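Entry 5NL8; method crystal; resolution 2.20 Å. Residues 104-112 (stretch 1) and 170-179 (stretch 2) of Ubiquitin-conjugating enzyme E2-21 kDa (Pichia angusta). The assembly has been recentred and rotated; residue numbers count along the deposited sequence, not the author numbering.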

# COMPACT_ATOMS: atom_id res chain seq x y z
N VAL A 104 -12.36 0.10 -2.73
CA VAL A 104 -10.93 -0.09 -2.85
C VAL A 104 -10.63 -0.70 -4.22
O VAL A 104 -11.40 -1.52 -4.73
N CYS A 105 -9.52 -0.27 -4.82
CA CYS A 105 -9.05 -0.86 -6.07
C CYS A 105 -8.21 -2.10 -5.79
O CYS A 105 -7.31 -2.07 -4.96
N TYR A 106 -8.49 -3.19 -6.50
CA TYR A 106 -7.82 -4.46 -6.21
C TYR A 106 -6.86 -4.91 -7.31
O TYR A 106 -6.62 -6.11 -7.47
N LYS A 107 -6.33 -3.96 -8.06
CA LYS A 107 -5.22 -4.20 -8.98
C LYS A 107 -4.21 -3.07 -8.80
O LYS A 107 -4.60 -1.91 -8.72
N MET A 108 -2.92 -3.39 -8.73
CA MET A 108 -1.90 -2.36 -8.57
C MET A 108 -0.85 -2.42 -9.68
O MET A 108 0.10 -3.20 -9.61
N PRO A 109 -1.03 -1.60 -10.73
CA PRO A 109 -0.05 -1.47 -11.81
C PRO A 109 1.02 -0.44 -11.46
O PRO A 109 0.76 0.76 -11.42
N HIS A 110 2.23 -0.93 -11.21
CA HIS A 110 3.31 -0.07 -10.74
C HIS A 110 4.65 -0.74 -11.04
O HIS A 110 4.77 -1.96 -10.91
N PRO A 111 5.64 0.05 -11.47
CA PRO A 111 6.98 -0.44 -11.81
C PRO A 111 7.62 -1.34 -10.74
O PRO A 111 8.34 -2.27 -11.10
N ASN A 112 7.35 -1.08 -9.46
CA ASN A 112 7.99 -1.84 -8.39
C ASN A 112 7.06 -2.85 -7.70
O ASN A 112 7.31 -3.26 -6.57
N ALA A 170 0.44 7.56 -21.22
CA ALA A 170 0.07 6.15 -21.28
C ALA A 170 0.06 5.53 -19.88
O ALA A 170 -0.84 4.76 -19.53
N TYR A 171 1.07 5.88 -19.09
CA TYR A 171 1.18 5.51 -17.68
C TYR A 171 -0.09 5.90 -16.92
O TYR A 171 -0.80 5.04 -16.35
N LYS A 172 -0.37 7.20 -16.93
CA LYS A 172 -1.55 7.75 -16.27
C LYS A 172 -2.84 7.07 -16.73
O LYS A 172 -3.68 6.71 -15.91
N ASP A 173 -2.99 6.92 -18.04
CA ASP A 173 -4.18 6.30 -18.62
C ASP A 173 -4.37 4.86 -18.16
O ASP A 173 -5.50 4.43 -17.91
N LEU A 174 -3.27 4.13 -18.05
CA LEU A 174 -3.32 2.75 -17.59
C LEU A 174 -3.79 2.68 -16.14
O LEU A 174 -4.74 1.95 -15.80
N VAL A 175 -3.14 3.47 -15.28
CA VAL A 175 -3.52 3.50 -13.86
C VAL A 175 -4.99 3.87 -13.71
O VAL A 175 -5.74 3.21 -12.98
N HIS A 176 -5.41 4.93 -14.41
CA HIS A 176 -6.80 5.36 -14.42
C HIS A 176 -7.74 4.22 -14.85
O HIS A 176 -8.82 4.05 -14.28
N TYR A 177 -7.32 3.46 -15.86
CA TYR A 177 -8.12 2.33 -16.34
C TYR A 177 -8.35 1.30 -15.24
O TYR A 177 -9.48 0.88 -15.00
N TYR A 178 -7.27 0.89 -14.58
CA TYR A 178 -7.44 -0.13 -13.54
C TYR A 178 -8.23 0.41 -12.34
O TYR A 178 -9.02 -0.32 -11.75
N ILE A 179 -8.04 1.68 -12.00
CA ILE A 179 -8.83 2.30 -10.94
C ILE A 179 -10.32 2.29 -11.28
O ILE A 179 -11.16 1.98 -10.44

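No hydrogen bond joins the two stretches, although four tyrosines, two histidines and a cysteine lie along them; the contact rests on van der Waals packing and buries 378 Å² in total. Stretch 1 leaves its short strand after Cys105 and runs as an irregular loop beside the helix, in the reverse sense, so that Cys105 lies near Ile179, Pro109 near Val175, and Pro111 reaches Tyr171.

Pro109 and Tyr178 are the residues most covered by the other stretch, and both point toward it. Tyr178 adopts an m rotamer (chi1 -78°, chi2 -84°), which lays its ring beside the loop. Pro109 CG, in a C-gamma endo ring, approaches Tyr178 CD2 at 4.0 Å, while Lys107 CB lies 3.9 Å from Tyr178 CD1, so both loop residues approach the ring obliquely from the same side of its plane, Pro109 near CD2 and Lys107 near CD1. Lys107 contributes the root of its side chain; from there its m, m, t, t conformation leads the amino end away to a hydrogen bond elsewhere in the structure. Cys105, chi1 t, also points toward the helix, placing SG 3.6 Å from the backbone O of Tyr178 and 4.0 Å from CA of Ile179, whose own side chain points away.

Farther along, the backbone O of Pro109 is 4.2 Å from CG2 of Val175 (chi1 t). Tyr171 leaves the helix sideways, but its t rotamer carries the phenol to the loop. There Tyr171 OH lies 3.2 Å from Pro111 CD, a close approach to carbon, and Pro111 CG sits at the ring edge, 4.0 Å from Tyr171 CE2. His110 only grazes this site, with CD2 4.2 Å from Tyr171 OH; its ND1 instead accepts a hydrogen bond from Asn112 N (2.9 Å, 168°), tying the imidazole to its own loop.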

# COMPACT_ATOMS: atom_id res chain seq x y z
CB VAL A 104 -10.40 -1.02 -1.73
CG1 VAL A 104 -8.90 -1.18 -1.83
CG2 VAL A 104 -10.79 -0.46 -0.37
CB CYS A 105 -8.24 0.16 -6.87
SG CYS A 105 -7.60 -0.50 -8.43
CB TYR A 106 -8.86 -5.55 -5.95
CG TYR A 106 -9.59 -5.37 -4.64
CD1 TYR A 106 -8.95 -5.63 -3.44
CD2 TYR A 106 -10.90 -4.93 -4.61
CE1 TYR A 106 -9.60 -5.47 -2.24
CE2 TYR A 106 -11.56 -4.76 -3.40
CZ TYR A 106 -10.90 -5.04 -2.22
OH TYR A 106 -11.55 -4.88 -1.02
CB LYS A 107 -5.69 -4.29 -10.43
CG LYS A 107 -6.59 -5.48 -10.76
CD LYS A 107 -5.80 -6.78 -10.88
CE LYS A 107 -6.67 -7.90 -11.43
NZ LYS A 107 -5.96 -9.21 -11.48
CB MET A 108 -1.22 -2.47 -7.20
CG MET A 108 0.03 -1.60 -7.02
SD MET A 108 -0.15 0.11 -7.55
CE MET A 108 -1.20 0.74 -6.25
CB PRO A 109 -0.90 -1.01 -12.99
CG PRO A 109 -2.01 -0.25 -12.38
CD PRO A 109 -2.27 -0.85 -11.02
CB HIS A 110 3.16 0.20 -9.24
CG HIS A 110 4.15 1.19 -8.70
ND1 HIS A 110 5.46 0.86 -8.43
CD2 HIS A 110 4.00 2.49 -8.35
CE1 HIS A 110 6.09 1.93 -7.96
NE2 HIS A 110 5.22 2.93 -7.90
CB PRO A 111 7.78 0.85 -11.97
CG PRO A 111 6.77 1.82 -12.50
CD PRO A 111 5.47 1.47 -11.81
CB ASN A 112 8.56 -0.89 -7.34
CG ASN A 112 9.53 0.12 -7.93
OD1 ASN A 112 9.22 1.31 -8.03
ND2 ASN A 112 10.71 -0.34 -8.32
CB ALA A 170 1.01 5.38 -22.19
CB TYR A 171 2.41 6.20 -17.09
CG TYR A 171 2.90 5.73 -15.75
CD1 TYR A 171 2.36 6.23 -14.57
CD2 TYR A 171 3.94 4.81 -15.65
CE1 TYR A 171 2.81 5.81 -13.34
CE2 TYR A 171 4.40 4.39 -14.42
CZ TYR A 171 3.84 4.89 -13.27
OH TYR A 171 4.30 4.48 -12.04
CB LYS A 172 -1.65 9.26 -16.53
CG LYS A 172 -0.74 10.12 -15.66
CD LYS A 172 -0.80 11.58 -16.09
CE LYS A 172 0.24 12.43 -15.37
NZ LYS A 172 0.23 12.21 -13.90
CB ASP A 173 -4.12 6.35 -20.15
CG ASP A 173 -4.39 7.73 -20.71
OD1 ASP A 173 -4.43 7.87 -21.95
OD2 ASP A 173 -4.57 8.67 -19.91
CB LEU A 174 -1.95 2.08 -17.76
CG LEU A 174 -1.91 0.62 -18.21
CD1 LEU A 174 -2.85 0.37 -19.38
CD2 LEU A 174 -0.49 0.24 -18.58
CB VAL A 175 -2.64 4.48 -13.05
CG1 VAL A 175 -3.06 4.48 -11.59
CG2 VAL A 175 -1.17 4.10 -13.18
CB HIS A 176 -6.99 6.57 -15.34
CG HIS A 176 -6.47 7.85 -14.77
ND1 HIS A 176 -6.33 9.00 -15.53
CD2 HIS A 176 -6.05 8.17 -13.53
CE1 HIS A 176 -5.85 9.97 -14.77
NE2 HIS A 176 -5.67 9.49 -13.55
CB TYR A 177 -7.45 1.67 -17.54
CG TYR A 177 -8.12 0.39 -17.99
CD1 TYR A 177 -9.33 0.42 -18.68
CD2 TYR A 177 -7.55 -0.86 -17.73
CE1 TYR A 177 -9.95 -0.75 -19.10
CE2 TYR A 177 -8.17 -2.03 -18.14
CZ TYR A 177 -9.36 -1.97 -18.83
OH TYR A 177 -9.98 -3.13 -19.24
CB TYR A 178 -6.08 -0.69 -13.11
CG TYR A 178 -5.55 -1.69 -14.12
CD1 TYR A 178 -5.95 -3.02 -14.08
CD2 TYR A 178 -4.69 -1.29 -15.14
CE1 TYR A 178 -5.48 -3.93 -15.01
CE2 TYR A 178 -4.22 -2.20 -16.07
CZ TYR A 178 -4.62 -3.52 -16.00
OH TYR A 178 -4.15 -4.41 -16.93
CB ILE A 179 -8.38 3.76 -10.67
CG1 ILE A 179 -7.00 3.78 -10.01
CG2 ILE A 179 -9.38 4.47 -9.77
CD1 ILE A 179 -6.51 5.17 -9.70